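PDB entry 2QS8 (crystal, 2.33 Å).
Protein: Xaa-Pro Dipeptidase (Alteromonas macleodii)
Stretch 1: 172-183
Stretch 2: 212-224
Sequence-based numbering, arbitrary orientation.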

# COMPACT_ATOMS: atom_id res chain seq x y z
N VAL A 172 -4.16 -10.35 4.82
CA VAL A 172 -3.11 -9.38 4.56
C VAL A 172 -2.00 -9.79 3.60
O VAL A 172 -1.82 -10.97 3.29
CB VAL A 172 -2.41 -9.03 5.89
CG1 VAL A 172 -3.42 -8.50 6.90
CG2 VAL A 172 -1.71 -10.28 6.43
N ASN A 173 -1.23 -8.79 3.18
CA ASN A 173 -0.09 -8.97 2.30
C ASN A 173 0.87 -7.82 2.64
O ASN A 173 0.50 -6.65 2.54
CB ASN A 173 -0.50 -8.90 0.82
CG ASN A 173 -1.30 -10.11 0.38
OD1 ASN A 173 -0.79 -11.24 0.35
ND2 ASN A 173 -2.56 -9.89 0.04
N GLY A 174 2.08 -8.15 3.06
CA GLY A 174 3.05 -7.13 3.42
C GLY A 174 2.97 -6.75 4.89
O GLY A 174 1.96 -7.01 5.54
N PRO A 175 4.01 -6.09 5.42
CA PRO A 175 4.05 -5.67 6.83
C PRO A 175 3.08 -4.57 7.26
O PRO A 175 2.64 -4.55 8.41
CB PRO A 175 5.51 -5.25 7.01
CG PRO A 175 5.86 -4.69 5.67
CD PRO A 175 5.23 -5.67 4.71
N TYR A 176 2.75 -3.65 6.35
CA TYR A 176 1.83 -2.58 6.71
C TYR A 176 0.40 -3.11 6.85
O TYR A 176 -0.32 -2.73 7.78
CB TYR A 176 1.92 -1.44 5.69
CG TYR A 176 3.35 -0.96 5.55
CD1 TYR A 176 3.97 -0.91 4.29
CD2 TYR A 176 4.10 -0.64 6.68
CE1 TYR A 176 5.32 -0.56 4.18
CE2 TYR A 176 5.44 -0.30 6.57
CZ TYR A 176 6.05 -0.25 5.33
OH TYR A 176 7.38 0.09 5.24
N GLU A 177 -0.00 -4.00 5.95
CA GLU A 177 -1.34 -4.56 6.05
C GLU A 177 -1.39 -5.44 7.31
O GLU A 177 -2.44 -5.57 7.93
CB GLU A 177 -1.72 -5.39 4.81
CG GLU A 177 -1.78 -4.60 3.52
CD GLU A 177 -2.60 -5.27 2.42
OE1 GLU A 177 -2.75 -6.52 2.43
OE2 GLU A 177 -3.09 -4.54 1.53
N VAL A 178 -0.25 -6.02 7.69
CA VAL A 178 -0.20 -6.84 8.89
C VAL A 178 -0.57 -5.98 10.11
O VAL A 178 -1.39 -6.39 10.93
CB VAL A 178 1.19 -7.46 9.13
CG1 VAL A 178 1.37 -7.87 10.61
CG2 VAL A 178 1.35 -8.69 8.27
N TYR A 179 0.03 -4.79 10.21
CA TYR A 179 -0.25 -3.89 11.33
C TYR A 179 -1.72 -3.48 11.36
O TYR A 179 -2.33 -3.41 12.43
CB TYR A 179 0.64 -2.64 11.27
CG TYR A 179 1.92 -2.74 12.08
CD1 TYR A 179 3.04 -3.39 11.57
CD2 TYR A 179 2.01 -2.16 13.35
CE1 TYR A 179 4.22 -3.48 12.31
CE2 TYR A 179 3.19 -2.24 14.10
CZ TYR A 179 4.29 -2.89 13.57
OH TYR A 179 5.44 -2.97 14.32
N ALA A 180 -2.29 -3.21 10.19
CA ALA A 180 -3.69 -2.83 10.12
C ALA A 180 -4.52 -3.96 10.70
O ALA A 180 -5.43 -3.72 11.49
CB ALA A 180 -4.10 -2.57 8.67
N ALA A 181 -4.20 -5.19 10.31
CA ALA A 181 -4.92 -6.37 10.78
C ALA A 181 -4.76 -6.63 12.29
O ALA A 181 -5.72 -7.01 12.97
CB ALA A 181 -4.49 -7.61 9.99
N VAL A 182 -3.55 -6.45 12.81
CA VAL A 182 -3.32 -6.66 14.23
C VAL A 182 -4.07 -5.58 15.02
O VAL A 182 -4.75 -5.87 15.98
CB VAL A 182 -1.81 -6.60 14.57
CG1 VAL A 182 -1.60 -6.55 16.08
CG2 VAL A 182 -1.11 -7.81 13.99
N ARG A 183 -3.93 -4.33 14.58
CA ARG A 183 -4.62 -3.24 15.24
C ARG A 183 -6.15 -3.40 15.19
O ARG A 183 -6.84 -3.01 16.13
CB ARG A 183 -4.18 -1.90 14.64
CG ARG A 183 -2.78 -1.48 15.10
CD ARG A 183 -2.23 -0.29 14.32
NE ARG A 183 -0.94 0.17 14.84
CZ ARG A 183 0.00 0.73 14.09
NH1 ARG A 183 -0.18 0.90 12.78
NH2 ARG A 183 1.14 1.11 14.64
N GLN A 212 3.09 -19.51 4.59
CA GLN A 212 2.19 -18.47 4.08
C GLN A 212 2.42 -17.05 4.63
O GLN A 212 1.65 -16.13 4.36
CB GLN A 212 0.73 -18.90 4.28
CG GLN A 212 0.46 -20.27 3.67
CD GLN A 212 -1.01 -20.64 3.67
OE1 GLN A 212 -1.77 -20.20 4.54
NE2 GLN A 212 -1.41 -21.47 2.70
N PHE A 213 3.48 -16.88 5.40
CA PHE A 213 3.86 -15.58 5.93
C PHE A 213 5.34 -15.43 5.60
O PHE A 213 6.12 -16.38 5.77
CB PHE A 213 3.67 -15.50 7.45
CG PHE A 213 2.34 -14.92 7.88
CD1 PHE A 213 1.16 -15.64 7.74
CD2 PHE A 213 2.29 -13.65 8.45
CE1 PHE A 213 -0.06 -15.09 8.15
CE2 PHE A 213 1.07 -13.09 8.86
CZ PHE A 213 -0.11 -13.82 8.71
N THR A 214 5.74 -14.26 5.12
CA THR A 214 7.15 -14.02 4.82
C THR A 214 7.77 -13.68 6.18
O THR A 214 7.05 -13.40 7.14
CB THR A 214 7.33 -12.81 3.88
OG1 THR A 214 6.95 -11.64 4.59
CG2 THR A 214 6.45 -12.95 2.62
N GLN A 215 9.10 -13.69 6.28
CA GLN A 215 9.74 -13.39 7.55
C GLN A 215 9.38 -11.95 7.94
O GLN A 215 9.09 -11.65 9.09
CB GLN A 215 11.25 -13.56 7.46
CG GLN A 215 11.94 -13.46 8.81
CD GLN A 215 11.49 -14.56 9.77
OE1 GLN A 215 11.70 -15.75 9.52
NE2 GLN A 215 10.87 -14.16 10.88
N GLU A 216 9.40 -11.06 6.95
CA GLU A 216 9.05 -9.66 7.18
C GLU A 216 7.61 -9.53 7.71
O GLU A 216 7.33 -8.73 8.60
CB GLU A 216 9.20 -8.88 5.88
CG GLU A 216 8.66 -7.46 5.90
CD GLU A 216 8.78 -6.77 4.53
OE1 GLU A 216 8.33 -7.36 3.52
OE2 GLU A 216 9.30 -5.64 4.46
N GLU A 217 6.69 -10.31 7.15
CA GLU A 217 5.30 -10.25 7.57
C GLU A 217 5.09 -10.80 8.99
O GLU A 217 4.37 -10.19 9.78
CB GLU A 217 4.40 -11.00 6.57
CG GLU A 217 4.38 -10.39 5.16
CD GLU A 217 3.59 -11.23 4.16
OE1 GLU A 217 3.61 -12.47 4.23
OE2 GLU A 217 2.96 -10.63 3.27
N VAL A 218 5.70 -11.93 9.33
CA VAL A 218 5.51 -12.46 10.67
C VAL A 218 6.27 -11.63 11.70
O VAL A 218 5.84 -11.52 12.84
CB VAL A 218 5.89 -13.98 10.77
CG1 VAL A 218 7.34 -14.21 10.40
CG2 VAL A 218 5.61 -14.47 12.17
N ASP A 219 7.38 -11.02 11.30
CA ASP A 219 8.12 -10.15 12.23
C ASP A 219 7.17 -8.99 12.57
O ASP A 219 7.06 -8.58 13.72
CB ASP A 219 9.40 -9.57 11.59
CG ASP A 219 10.54 -10.59 11.51
OD1 ASP A 219 10.48 -11.61 12.23
OD2 ASP A 219 11.49 -10.37 10.73
N ALA A 220 6.47 -8.49 11.55
CA ALA A 220 5.53 -7.39 11.72
C ALA A 220 4.41 -7.76 12.68
O ALA A 220 3.91 -6.91 13.40
CB ALA A 220 4.95 -6.96 10.37
N VAL A 221 4.02 -9.03 12.68
CA VAL A 221 2.97 -9.51 13.57
C VAL A 221 3.43 -9.38 15.02
O VAL A 221 2.72 -8.85 15.87
CB VAL A 221 2.62 -11.01 13.31
CG1 VAL A 221 1.66 -11.52 14.37
CG2 VAL A 221 2.03 -11.19 11.93
N VAL A 222 4.64 -9.86 15.29
CA VAL A 222 5.19 -9.81 16.63
C VAL A 222 5.41 -8.37 17.10
O VAL A 222 4.95 -7.98 18.17
CB VAL A 222 6.54 -10.57 16.71
CG1 VAL A 222 7.16 -10.40 18.09
CG2 VAL A 222 6.31 -12.06 16.41
N SER A 223 6.10 -7.57 16.30
CA SER A 223 6.36 -6.19 16.71
C SER A 223 5.07 -5.41 16.91
O SER A 223 4.97 -4.59 17.82
CB SER A 223 7.27 -5.48 15.71
OG SER A 223 6.63 -5.31 14.46
N ALA A 224 4.06 -5.67 16.07
CA ALA A 224 2.78 -4.98 16.19
C ALA A 224 2.06 -5.44 17.45
O ALA A 224 1.59 -4.61 18.23
CB ALA A 224 1.93 -5.23 14.97

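The centre of this contact is a small apolar seam between two helices, 175-183 and 215-224, that run in broadly the same direction. Their axes are inclined by 34° and approach to 8.5 Å, a close spacing that suits the small side chains lying between them. Val-178 points toward the second helix and occupies the middle of the seam. Its CG1 lies 3.7 Å from Ala-220 CB and 3.6 Å from Val-221 CG2, while its CG2 reaches back to Phe-213 CE2 at 4.4 Å, where the aromatic ring adds to the apolar surroundings. A branched valine fits here because its two methyls can touch different neighbours without a long, flexible chain.

Alanines line the facing side of the second helix. Ala-220 receives Pro-175 as well, with Pro-175 CB 3.8 Å from Ala-220 CB, and Ala-224, one turn later, meets Val-182 through a 3.9 Å contact between Val-182 CG1 and Ala-224 CB. A methyl group fills the space between the helices yet leaves the backbones close: the CA atoms of Tyr-179 and Ala-224 are only 5.8 Å apart.

Tyr-179 carries the packing from apolar to polar. Ala-224 CB sits over one face of its ring, 3.4 Å from the ring centroid and 15° off the normal, a CH-pi contact in which the methyl hydrogens meet the pi cloud. The ring also packs on Ala-220, with Tyr-179 CE1 4.1 Å from Ala-220 CB. At the ring's tip, Tyr-179 OH and Ser-223 OG form a short hydrogen bond of 2.6 Å; either hydroxyl could be the donor. Serine is compact enough to offer its hydroxyl close to the helix backbone, within reach of the phenol.

At the N-terminal ends of the helices, Glu-217 supplies the other polar link. Its OE2 accepts a nearly linear hydrogen bond from Gly-174 N (2.6 Å, 172°), the residue just before the first helix. The phi/psi of 90/163° at Gly-174 would jam a CB against the preceding carbonyl oxygen, so this turn calls for glycine. The other carboxylate oxygen, Glu-217 OE1, accepts from Thr-214 N at 2.9 Å, and Glu-217 N returns a bond to Thr-214 OG1, also at 2.9 Å. The second of these bonds, from Glu-217 N to Thr-214 OG1, caps the second helix, while the glutamate side chain ties that helix start to the first. Beside it, the exposed Glu-216 lays its chain against the proline ring, with Glu-216 CD 3.7 Å from Pro-175 CD.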